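Local coordinates for protein acetyltransferase, GNAT family (Streptococcus agalactiae 2603V/R, PDB 2PC1) that probably transfers an acyl group, most likely acetyl from acetyl-CoA as in other GNAT-family enzymes, to an acceptor that is not known, at residues I64-W74 and A83-G91; R126-I137 and T155-Y165. All coordinates share one frame; numbering follows the deposited sequence. Where two conformers were deposited one is given.

Interaction 1 (I64-W74 and A83-G91); sequences IIDDILNGYAW and ATYAAVIDG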
loop_
_atom_site.group_PDB
_atom_site.type_symbol
_atom_site.label_atom_id
_atom_site.label_comp_id
_atom_site.label_asym_id
_atom_site.label_seq_id
_atom_site.Cartn_x
_atom_site.Cartn_y
_atom_site.Cartn_z
ATOM N N ILE A 64 3.519 -2.838 -12.365
ATOM C CA ILE A 64 3.709 -3.995 -11.507
ATOM C C ILE A 64 4.966 -4.775 -11.874
ATOM O O ILE A 64 5.718 -5.223 -10.993
ATOM C CB ILE A 64 2.465 -4.884 -11.527
ATOM C CG1 ILE A 64 1.237 -4.105 -11.037
ATOM C CG2 ILE A 64 2.674 -6.122 -10.673
ATOM C CD1 ILE A 64 1.427 -3.315 -9.784
ATOM N N ILE A 65 5.260 -4.935 -13.167
ATOM C CA ILE A 65 6.506 -5.596 -13.559
ATOM C C ILE A 65 7.701 -4.807 -13.007
ATOM O O ILE A 65 8.646 -5.392 -12.507
ATOM C CB ILE A 65 6.616 -5.780 -15.092
ATOM C CG1 ILE A 65 5.624 -6.852 -15.555
ATOM C CG2 ILE A 65 8.053 -6.177 -15.495
ATOM C CD1 ILE A 65 5.428 -6.955 -17.062
ATOM N N ASP A 66 7.618 -3.476 -13.086
ATOM C CA ASP A 66 8.673 -2.640 -12.524
ATOM C C ASP A 66 8.832 -2.883 -11.015
ATOM O O ASP A 66 9.939 -2.991 -10.510
ATOM C CB ASP A 66 8.473 -1.153 -12.845
ATOM C CG ASP A 66 8.858 -0.797 -14.285
ATOM O OD1 ASP A 66 9.482 -1.632 -14.968
ATOM O OD2 ASP A 66 8.567 0.343 -14.711
ATOM N N ASP A 67 7.719 -3.011 -10.296
ATOM C CA ASP A 67 7.765 -3.354 -8.879
ATOM C C ASP A 67 8.461 -4.677 -8.616
ATOM O O ASP A 67 9.219 -4.800 -7.691
ATOM C CB ASP A 67 6.343 -3.422 -8.268
ATOM C CG ASP A 67 5.723 -2.080 -8.014
ATOM O OD1 ASP A 67 6.412 -1.041 -8.039
ATOM O OD2 ASP A 67 4.494 -2.067 -7.761
ATOM N N ILE A 68 8.212 -5.673 -9.456
ATOM C CA ILE A 68 8.872 -6.958 -9.316
ATOM C C ILE A 68 10.364 -6.857 -9.658
ATOM O O ILE A 68 11.199 -7.393 -8.924
ATOM C CB ILE A 68 8.151 -8.045 -10.159
ATOM C CG1 ILE A 68 6.727 -8.262 -9.628
ATOM C CG2 ILE A 68 8.932 -9.371 -10.103
ATOM C CD1 ILE A 68 5.846 -9.126 -10.518
ATOM N N LEU A 69 10.702 -6.163 -10.750
ATOM C CA LEU A 69 12.101 -5.957 -11.119
ATOM C C LEU A 69 12.865 -5.227 -10.035
ATOM O O LEU A 69 14.020 -5.572 -9.744
ATOM C CB LEU A 69 12.189 -5.172 -12.436
ATOM C CG LEU A 69 11.662 -5.887 -13.682
ATOM C CD1 LEU A 69 11.687 -4.931 -14.889
ATOM C CD2 LEU A 69 12.521 -7.082 -13.971
ATOM N N ASN A 70 12.228 -4.211 -9.451
ATOM C CA ASN A 70 12.869 -3.374 -8.420
ATOM C C ASN A 70 12.879 -4.020 -7.032
ATOM O O ASN A 70 13.486 -3.468 -6.110
ATOM C CB ASN A 70 12.203 -1.990 -8.337
ATOM C CG ASN A 70 12.443 -1.129 -9.580
ATOM O OD1 ASN A 70 13.521 -1.167 -10.172
ATOM N ND2 ASN A 70 11.454 -0.324 -9.953
ATOM N N GLY A 71 12.197 -5.152 -6.845
ATOM C CA GLY A 71 12.177 -5.816 -5.545
ATOM C C GLY A 71 11.197 -5.177 -4.559
ATOM O O GLY A 71 11.325 -5.337 -3.321
ATOM N N TYR A 72 10.228 -4.440 -5.097
ATOM C CA TYR A 72 9.220 -3.742 -4.303
ATOM C C TYR A 72 7.974 -4.587 -4.061
ATOM O O TYR A 72 7.235 -4.323 -3.126
ATOM C CB TYR A 72 8.755 -2.496 -5.014
ATOM C CG TYR A 72 9.792 -1.462 -5.361
ATOM C CD1 TYR A 72 10.998 -1.375 -4.684
ATOM C CD2 TYR A 72 9.487 -0.495 -6.303
ATOM C CE1 TYR A 72 11.921 -0.358 -4.999
ATOM C CE2 TYR A 72 10.382 0.521 -6.618
ATOM C CZ TYR A 72 11.587 0.578 -5.953
ATOM O OH TYR A 72 12.509 1.587 -6.239
ATOM N N ALA A 73 7.705 -5.559 -4.946
ATOM C CA ALA A 73 6.404 -6.211 -4.983
ATOM C C ALA A 73 6.266 -7.291 -3.946
ATOM O O ALA A 73 7.003 -8.291 -3.972
ATOM C CB ALA A 73 6.171 -6.814 -6.358
ATOM N N TRP A 74 5.325 -7.109 -3.028
ATOM C CA TRP A 74 4.993 -8.104 -2.018
ATOM C C TRP A 74 3.576 -8.581 -2.212
ATOM O O TRP A 74 2.691 -7.813 -2.592
ATOM C CB TRP A 74 5.095 -7.496 -0.624
ATOM C CG TRP A 74 6.500 -7.296 -0.167
ATOM C CD1 TRP A 74 7.325 -6.290 -0.527
ATOM C CD2 TRP A 74 7.238 -8.119 0.731
ATOM N NE1 TRP A 74 8.541 -6.422 0.095
ATOM C CE2 TRP A 74 8.522 -7.559 0.872
ATOM C CE3 TRP A 74 6.947 -9.289 1.439
ATOM C CZ2 TRP A 74 9.490 -8.124 1.701
ATOM C CZ3 TRP A 74 7.916 -9.849 2.238
ATOM C CH2 TRP A 74 9.159 -9.254 2.385
ATOM N N ALA A 83 -4.007 -13.059 -2.517
ATOM C CA ALA A 83 -5.091 -12.270 -1.977
ATOM C C ALA A 83 -4.817 -10.771 -1.852
ATOM O O ALA A 83 -5.736 -9.954 -1.797
ATOM C CB ALA A 83 -5.458 -12.816 -0.625
ATOM N N THR A 84 -3.554 -10.389 -1.695
ATOM C CA THR A 84 -3.195 -9.009 -1.460
ATOM C C THR A 84 -1.889 -8.718 -2.191
ATOM O O THR A 84 -1.083 -9.596 -2.429
ATOM C CB THR A 84 -2.989 -8.699 0.026
ATOM O OG1 THR A 84 -1.919 -9.505 0.550
ATOM C CG2 THR A 84 -4.247 -8.974 0.854
ATOM N N TYR A 85 -1.690 -7.444 -2.460
ATOM C CA TYR A 85 -0.492 -6.920 -3.108
ATOM C C TYR A 85 -0.136 -5.586 -2.516
ATOM O O TYR A 85 -1.039 -4.791 -2.199
ATOM C CB TYR A 85 -0.749 -6.741 -4.609
ATOM C CG TYR A 85 0.441 -6.151 -5.325
ATOM C CD1 TYR A 85 1.436 -6.971 -5.763
ATOM C CD2 TYR A 85 0.565 -4.784 -5.544
ATOM C CE1 TYR A 85 2.543 -6.457 -6.413
ATOM C CE2 TYR A 85 1.664 -4.260 -6.185
ATOM C CZ TYR A 85 2.648 -5.095 -6.591
ATOM O OH TYR A 85 3.778 -4.610 -7.247
ATOM N N ALA A 86 1.148 -5.298 -2.392
ATOM C CA ALA A 86 1.616 -3.938 -2.149
ATOM C C ALA A 86 3.021 -3.805 -2.646
ATOM O O ALA A 86 3.767 -4.782 -2.690
ATOM C CB ALA A 86 1.586 -3.596 -0.712
ATOM N N ALA A 87 3.382 -2.580 -3.005
ATOM C CA ALA A 87 4.766 -2.238 -3.268
ATOM C C ALA A 87 5.359 -1.598 -2.021
ATOM O O ALA A 87 4.729 -0.710 -1.429
ATOM C CB ALA A 87 4.855 -1.260 -4.423
ATOM N N VAL A 88 6.539 -2.012 -1.640
ATOM C CA VAL A 88 7.235 -1.532 -0.446
ATOM C C VAL A 88 8.563 -0.965 -0.931
ATOM O O VAL A 88 9.384 -1.692 -1.504
ATOM C CB VAL A 88 7.474 -2.669 0.560
ATOM C CG1 VAL A 88 8.226 -2.146 1.769
ATOM C CG2 VAL A 88 6.158 -3.291 0.964
ATOM N N ILE A 89 8.781 0.329 -0.686
ATOM C CA ILE A 89 9.981 0.994 -1.162
ATOM C C ILE A 89 10.733 1.601 0.013
ATOM O O ILE A 89 10.158 2.353 0.807
ATOM C CB ILE A 89 9.622 2.111 -2.143
ATOM C CG1 ILE A 89 8.805 1.553 -3.319
ATOM C CG2 ILE A 89 10.894 2.777 -2.655
ATOM C CD1 ILE A 89 8.379 2.588 -4.338
ATOM N N ASP A 90 12.017 1.270 0.112
ATOM C CA ASP A 90 12.906 1.804 1.120
ATOM C C ASP A 90 13.661 2.952 0.489
ATOM O O ASP A 90 14.475 2.758 -0.397
ATOM C CB ASP A 90 13.870 0.683 1.558
ATOM C CG ASP A 90 14.852 1.078 2.634
ATOM O OD1 ASP A 90 14.792 2.186 3.194
ATOM O OD2 ASP A 90 15.746 0.224 2.909
ATOM N N GLY A 91 13.429 4.159 0.974
ATOM C CA GLY A 91 14.115 5.321 0.438
ATOM C C GLY A 91 13.302 6.564 0.700
ATOM O O GLY A 91 12.694 6.690 1.738
HETATM O O HOH W 1 10.431 -4.314 -0.882
#

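Interaction 2 (R126-I137 and T155-Y165); sequences RGLAQTFLQGLI and TMQHILNKLGY. With SO4 (sulfate ion), chain C.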
loop_
_atom_site.group_PDB
_atom_site.type_symbol
_atom_site.label_atom_id
_atom_site.label_comp_id
_atom_site.label_asym_id
_atom_site.label_seq_id
_atom_site.Cartn_x
_atom_site.Cartn_y
_atom_site.Cartn_z
ATOM N N ARG A 126 -11.602 -6.353 5.252
ATOM C CA ARG A 126 -10.407 -5.602 5.763
ATOM C C ARG A 126 -9.532 -6.412 6.688
ATOM O O ARG A 126 -8.416 -5.967 7.020
ATOM C CB ARG A 126 -10.755 -4.382 6.598
ATOM C CG ARG A 126 -11.288 -3.213 5.898
ATOM C CD ARG A 126 -11.164 -2.062 6.868
ATOM N NE ARG A 126 -12.098 -1.024 6.508
ATOM C CZ ARG A 126 -13.381 -1.016 6.850
ATOM N NH1 ARG A 126 -13.924 -1.991 7.592
ATOM N NH2 ARG A 126 -14.130 -0.047 6.409
ATOM N N GLY A 127 -10.098 -7.510 7.207
ATOM C CA GLY A 127 -9.367 -8.498 7.956
ATOM C C GLY A 127 -8.076 -8.779 7.227
ATOM O O GLY A 127 -7.011 -8.626 7.801
ATOM N N LEU A 128 -8.159 -9.132 5.943
ATOM C CA LEU A 128 -6.932 -9.455 5.210
ATOM C C LEU A 128 -6.007 -8.276 5.035
ATOM O O LEU A 128 -4.792 -8.443 5.097
ATOM C CB LEU A 128 -7.224 -10.055 3.829
ATOM C CG LEU A 128 -7.010 -11.573 3.815
ATOM C CD1 LEU A 128 -8.058 -12.287 4.656
ATOM C CD2 LEU A 128 -6.977 -12.084 2.394
ATOM N N ALA A 129 -6.538 -7.078 4.815
ATOM C CA ALA A 129 -5.641 -5.920 4.639
ATOM C C ALA A 129 -4.827 -5.636 5.866
ATOM O O ALA A 129 -3.626 -5.423 5.786
ATOM C CB ALA A 129 -6.444 -4.639 4.256
ATOM N N GLN A 130 -5.466 -5.625 7.021
ATOM C CA GLN A 130 -4.768 -5.367 8.244
ATOM C C GLN A 130 -3.727 -6.435 8.498
ATOM O O GLN A 130 -2.622 -6.134 8.926
ATOM C CB GLN A 130 -5.736 -5.273 9.423
ATOM C CG GLN A 130 -6.539 -3.981 9.429
ATOM C CD GLN A 130 -7.343 -3.773 10.717
ATOM O OE1 GLN A 130 -6.811 -3.891 11.823
ATOM N NE2 GLN A 130 -8.614 -3.423 10.562
ATOM N N THR A 131 -4.074 -7.698 8.250
ATOM C CA THR A 131 -3.153 -8.771 8.477
ATOM C C THR A 131 -1.918 -8.623 7.574
ATOM O O THR A 131 -0.792 -8.720 8.021
ATOM C CB THR A 131 -3.829 -10.115 8.220
ATOM O OG1 THR A 131 -4.904 -10.263 9.160
ATOM C CG2 THR A 131 -2.851 -11.280 8.368
ATOM N N PHE A 132 -2.149 -8.351 6.298
ATOM C CA PHE A 132 -1.067 -8.197 5.323
ATOM C C PHE A 132 -0.165 -7.053 5.689
ATOM O O PHE A 132 1.057 -7.217 5.792
ATOM C CB PHE A 132 -1.671 -8.020 3.938
ATOM C CG PHE A 132 -0.689 -7.769 2.829
ATOM C CD1 PHE A 132 0.393 -8.597 2.635
ATOM C CD2 PHE A 132 -0.888 -6.725 1.969
ATOM C CE1 PHE A 132 1.257 -8.397 1.550
ATOM C CE2 PHE A 132 -0.036 -6.510 0.904
ATOM C CZ PHE A 132 1.045 -7.352 0.705
ATOM N N LEU A 133 -0.746 -5.877 5.927
ATOM C CA LEU A 133 0.070 -4.734 6.228
ATOM C C LEU A 133 0.774 -4.832 7.578
ATOM O O LEU A 133 1.947 -4.471 7.699
ATOM C CB LEU A 133 -0.779 -3.459 6.101
ATOM C CG LEU A 133 -1.397 -3.259 4.708
ATOM C CD1 LEU A 133 -2.251 -2.019 4.700
ATOM C CD2 LEU A 133 -0.364 -3.164 3.632
ATOM N N GLN A 134 0.092 -5.372 8.591
ATOM C CA GLN A 134 0.716 -5.622 9.874
ATOM C C GLN A 134 1.897 -6.579 9.697
ATOM O O GLN A 134 2.970 -6.392 10.280
ATOM C CB GLN A 134 -0.295 -6.181 10.878
ATOM C CG GLN A 134 0.241 -6.195 12.294
ATOM C CD GLN A 134 -0.782 -6.600 13.350
ATOM O OE1 GLN A 134 -1.965 -6.809 13.066
ATOM N NE2 GLN A 134 -0.308 -6.726 14.588
ATOM N N GLY A 135 1.705 -7.617 8.884
ATOM C CA GLY A 135 2.788 -8.582 8.583
ATOM C C GLY A 135 3.992 -7.941 7.892
ATOM O O GLY A 135 5.135 -8.201 8.252
ATOM N N LEU A 136 3.735 -7.044 6.929
ATOM C CA LEU A 136 4.826 -6.276 6.299
ATOM C C LEU A 136 5.552 -5.405 7.310
ATOM O O LEU A 136 6.772 -5.320 7.293
ATOM C CB LEU A 136 4.303 -5.377 5.184
ATOM C CG LEU A 136 3.804 -6.108 3.946
ATOM C CD1 LEU A 136 3.165 -5.099 3.000
ATOM C CD2 LEU A 136 4.937 -6.873 3.251
ATOM N N ILE A 137 4.805 -4.769 8.200
ATOM C CA ILE A 137 5.427 -3.918 9.229
ATOM C C ILE A 137 6.253 -4.777 10.179
ATOM O O ILE A 137 7.368 -4.433 10.515
ATOM C CB ILE A 137 4.357 -3.129 9.997
ATOM C CG1 ILE A 137 3.710 -2.106 9.065
ATOM C CG2 ILE A 137 4.978 -2.428 11.218
ATOM C CD1 ILE A 137 2.398 -1.562 9.535
ATOM N N THR A 155 -11.729 3.570 3.326
ATOM C CA THR A 155 -11.347 2.235 3.719
ATOM C C THR A 155 -9.854 2.190 4.070
ATOM O O THR A 155 -9.456 1.628 5.084
ATOM C CB THR A 155 -11.675 1.245 2.611
ATOM O OG1 THR A 155 -13.102 1.273 2.394
ATOM C CG2 THR A 155 -11.204 -0.178 2.962
HETATM N N MSE A 156 -9.013 2.787 3.223
HETATM C CA MSE A 156 -7.600 2.830 3.497
HETATM C C MSE A 156 -7.283 3.715 4.688
HETATM O O MSE A 156 -6.420 3.369 5.499
HETATM C CB MSE A 156 -6.807 3.307 2.286
HETATM C CG MSE A 156 -5.309 3.197 2.443
HETATM SE SE MSE A 156 -4.672 1.414 2.821
HETATM C CE MSE A 156 -5.629 0.385 1.459
ATOM N N GLN A 157 -7.979 4.833 4.831
ATOM C CA GLN A 157 -7.781 5.679 6.027
ATOM C C GLN A 157 -8.045 4.842 7.269
ATOM O O GLN A 157 -7.332 4.930 8.271
ATOM C CB GLN A 157 -8.703 6.860 5.981
ATOM C CG GLN A 157 -8.341 7.820 4.848
ATOM C CD GLN A 157 -9.420 8.791 4.525
ATOM O OE1 GLN A 157 -10.121 9.230 5.404
ATOM N NE2 GLN A 157 -9.548 9.148 3.235
ATOM N N HIS A 158 -9.102 4.060 7.224
ATOM C CA HIS A 158 -9.485 3.272 8.373
ATOM C C HIS A 158 -8.416 2.238 8.714
ATOM O O HIS A 158 -7.999 2.089 9.862
ATOM C CB HIS A 158 -10.824 2.588 8.108
ATOM C CG HIS A 158 -11.289 1.776 9.267
ATOM N ND1 HIS A 158 -11.897 2.335 10.362
ATOM C CD2 HIS A 158 -11.159 0.456 9.540
ATOM C CE1 HIS A 158 -12.145 1.395 11.254
ATOM N NE2 HIS A 158 -11.714 0.239 10.773
ATOM N N ILE A 159 -7.967 1.529 7.691
ATOM C CA ILE A 159 -6.921 0.524 7.870
ATOM C C ILE A 159 -5.656 1.149 8.483
ATOM O O ILE A 159 -5.076 0.611 9.422
ATOM C CB ILE A 159 -6.614 -0.183 6.551
ATOM C CG1 ILE A 159 -7.796 -1.059 6.111
ATOM C CG2 ILE A 159 -5.349 -1.008 6.676
ATOM C CD1 ILE A 159 -7.750 -1.432 4.650
ATOM N N LEU A 160 -5.245 2.298 7.956
ATOM C CA LEU A 160 -4.040 2.950 8.469
ATOM C C LEU A 160 -4.208 3.358 9.920
ATOM O O LEU A 160 -3.313 3.161 10.736
ATOM C CB LEU A 160 -3.658 4.114 7.568
ATOM C CG LEU A 160 -3.228 3.715 6.137
ATOM C CD1 LEU A 160 -3.050 4.953 5.297
ATOM C CD2 LEU A 160 -1.949 2.875 6.149
ATOM N N ASN A 161 -5.382 3.868 10.260
ATOM C CA ASN A 161 -5.707 4.255 11.643
ATOM C C ASN A 161 -5.613 3.018 12.539
ATOM O O ASN A 161 -4.991 3.060 13.621
ATOM C CB ASN A 161 -7.108 4.884 11.652
ATOM C CG ASN A 161 -7.571 5.278 13.007
ATOM O OD1 ASN A 161 -7.934 4.423 13.800
ATOM N ND2 ASN A 161 -7.646 6.584 13.258
ATOM N N LYS A 162 -6.187 1.903 12.093
ATOM C CA LYS A 162 -6.195 0.671 12.898
ATOM C C LYS A 162 -4.795 0.149 13.143
ATOM O O LYS A 162 -4.519 -0.439 14.209
ATOM C CB LYS A 162 -7.029 -0.416 12.214
ATOM C CG LYS A 162 -8.523 -0.233 12.329
ATOM C CD LYS A 162 -9.060 -0.552 13.716
ATOM C CE LYS A 162 -8.932 -2.043 14.063
ATOM N NZ LYS A 162 -9.459 -3.007 13.041
ATOM N N LEU A 163 -3.913 0.362 12.174
ATOM C CA LEU A 163 -2.536 -0.103 12.267
ATOM C C LEU A 163 -1.672 0.851 13.079
ATOM O O LEU A 163 -0.510 0.545 13.317
ATOM C CB LEU A 163 -1.953 -0.253 10.872
ATOM C CG LEU A 163 -2.499 -1.404 10.021
ATOM C CD1 LEU A 163 -2.135 -1.233 8.584
ATOM C CD2 LEU A 163 -1.995 -2.710 10.530
ATOM N N GLY A 164 -2.213 1.984 13.490
ATOM C CA GLY A 164 -1.453 2.878 14.352
ATOM C C GLY A 164 -0.720 3.957 13.581
ATOM O O GLY A 164 0.154 4.630 14.153
ATOM N N TYR A 165 -1.051 4.165 12.310
ATOM C CA TYR A 165 -0.487 5.302 11.592
ATOM C C TYR A 165 -1.153 6.563 12.090
ATOM O O TYR A 165 -2.359 6.562 12.394
ATOM C CB TYR A 165 -0.669 5.218 10.082
ATOM C CG TYR A 165 0.130 4.189 9.343
ATOM C CD1 TYR A 165 -0.131 2.832 9.481
ATOM C CD2 TYR A 165 1.142 4.568 8.449
ATOM C CE1 TYR A 165 0.597 1.901 8.784
ATOM C CE2 TYR A 165 1.892 3.629 7.735
ATOM C CZ TYR A 165 1.596 2.290 7.905
ATOM O OH TYR A 165 2.303 1.335 7.195
HETATM S S SO4 C . -12.458 -3.105 11.021
HETATM O O1 SO4 C . -13.897 -3.353 11.145
HETATM O O2 SO4 C . -11.977 -2.236 12.082
HETATM O O3 SO4 C . -11.734 -4.387 11.045
HETATM O O4 SO4 C . -12.241 -2.449 9.720
#

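Interaction 1 (I64-W74 and A83-G91)
The hydroxyl of Y85 donates to the carboxylate of D67 (OH to OD2 2.7 Å), reaching that oxygen on its anti lone pair, the one turned away from OD1. Carboxylate and ring planes lie 20° apart, with OD2 in plane at the edge of the ring. Around this bond the phenol is wedged among aliphatic groups: I64 CD1 touches Y85 CE2 at 3.7 Å, and A73 CB packs against CE1. Placing CG of Y85 opposite the backbone N (chi1 178°) carries the ring out beneath the helix.

Further along, the Y72 ring is sandwiched. I89 CG1 makes a CH-pi contact 3.6 Å from the ring centroid, almost on the normal, while N70 CB covers the opposite face. V88 CG2 comes obliquely to W74 CD1, 3.5 Å away.

W74, Y85, V88 and I89 belong to the antiparallel hairpin of strands 73-78 and 81-91, part of the central GNAT sheet, onto which helix 61-70 leads through a Schellman turn at G71. W74 and A86 form a hydrogen-bonded pair: W74 N donates to A86 O at 2.8 Å, and A86 N returns to W74 O at 3.0 Å. Just before it, V88 N donates to Y72 O. A water at the indole edge accepts from W74 NE1 (3.0 Å) and donates to G71 O and V88 O, tying the turn to the strand.

Farther out, R116 forms a salt bridge with D67 OD2, which would help keep this buried carboxylate ionised, and I33 of helix 30-46 touches Y85.

Interaction 2 (R126-I137 and T155-Y165)
R126 crosses H158 and I159 with an extended side chain, and sulfate O4 sits beside it from CB to NH1. CB meets O4 alone, CG lies near both O4 and I159 CG1, and CD packs on that carbon at 3.6 Å while coming within 3.1 Å of O4. NE then lies 3.5 Å from H158 CD2, which covers one guanidinium face toward its rim, the two planes being 52° apart. T155 CG2 also approaches NE, and at the tip NH1 makes a weak bond to O4.

The sulfate, probably from the crystallisation liquor, is held more squarely by H158, whose NE2 donates to O2 at 2.8 Å and 178°. K162 NZ reaches the same O2, its chain folded at chi2, chi3 and chi4; its weak bond to Q130 OE1 is doubtful, because NZ lies even closer to Q130 NE2, another donor.

Below the sulfate site, helices 127-139 and 154-162 of the GNAT fold pack on one face of the sheet; their segments 127-137 and 155-162 cross at -50°, axes 10.1 Å apart. I159 CD1 presses tightly on A129 CB (3.5 Å), its CG2 meets L133 CD1, and L163 CD1 packs on L133 CB at 3.6 Å. I137 CD1 finishes the seam against Y165 OH.

Interactions 1 and 2 have centres about 17 Å apart, on opposite sides of the middle of the chain, yet they touch through helix 127-139, which lies across strand 81-91. F132 bridges them: F132 CG is 3.1 Å from T84 OG1, and F132 CE2 is 3.5 Å from Y85 C. L128 CD2 meets A83 CB at 3.5 Å and L136 CD2 meets W74 CE3 at 3.6 Å. Other residues of this helix face helix 154-162. In GNAT relatives the start of the corresponding helix binds the acetyl-CoA pyrophosphate; the sulfate of interaction 2 is bound by side chains, not by the amides of the helix start, so it need not mark that site.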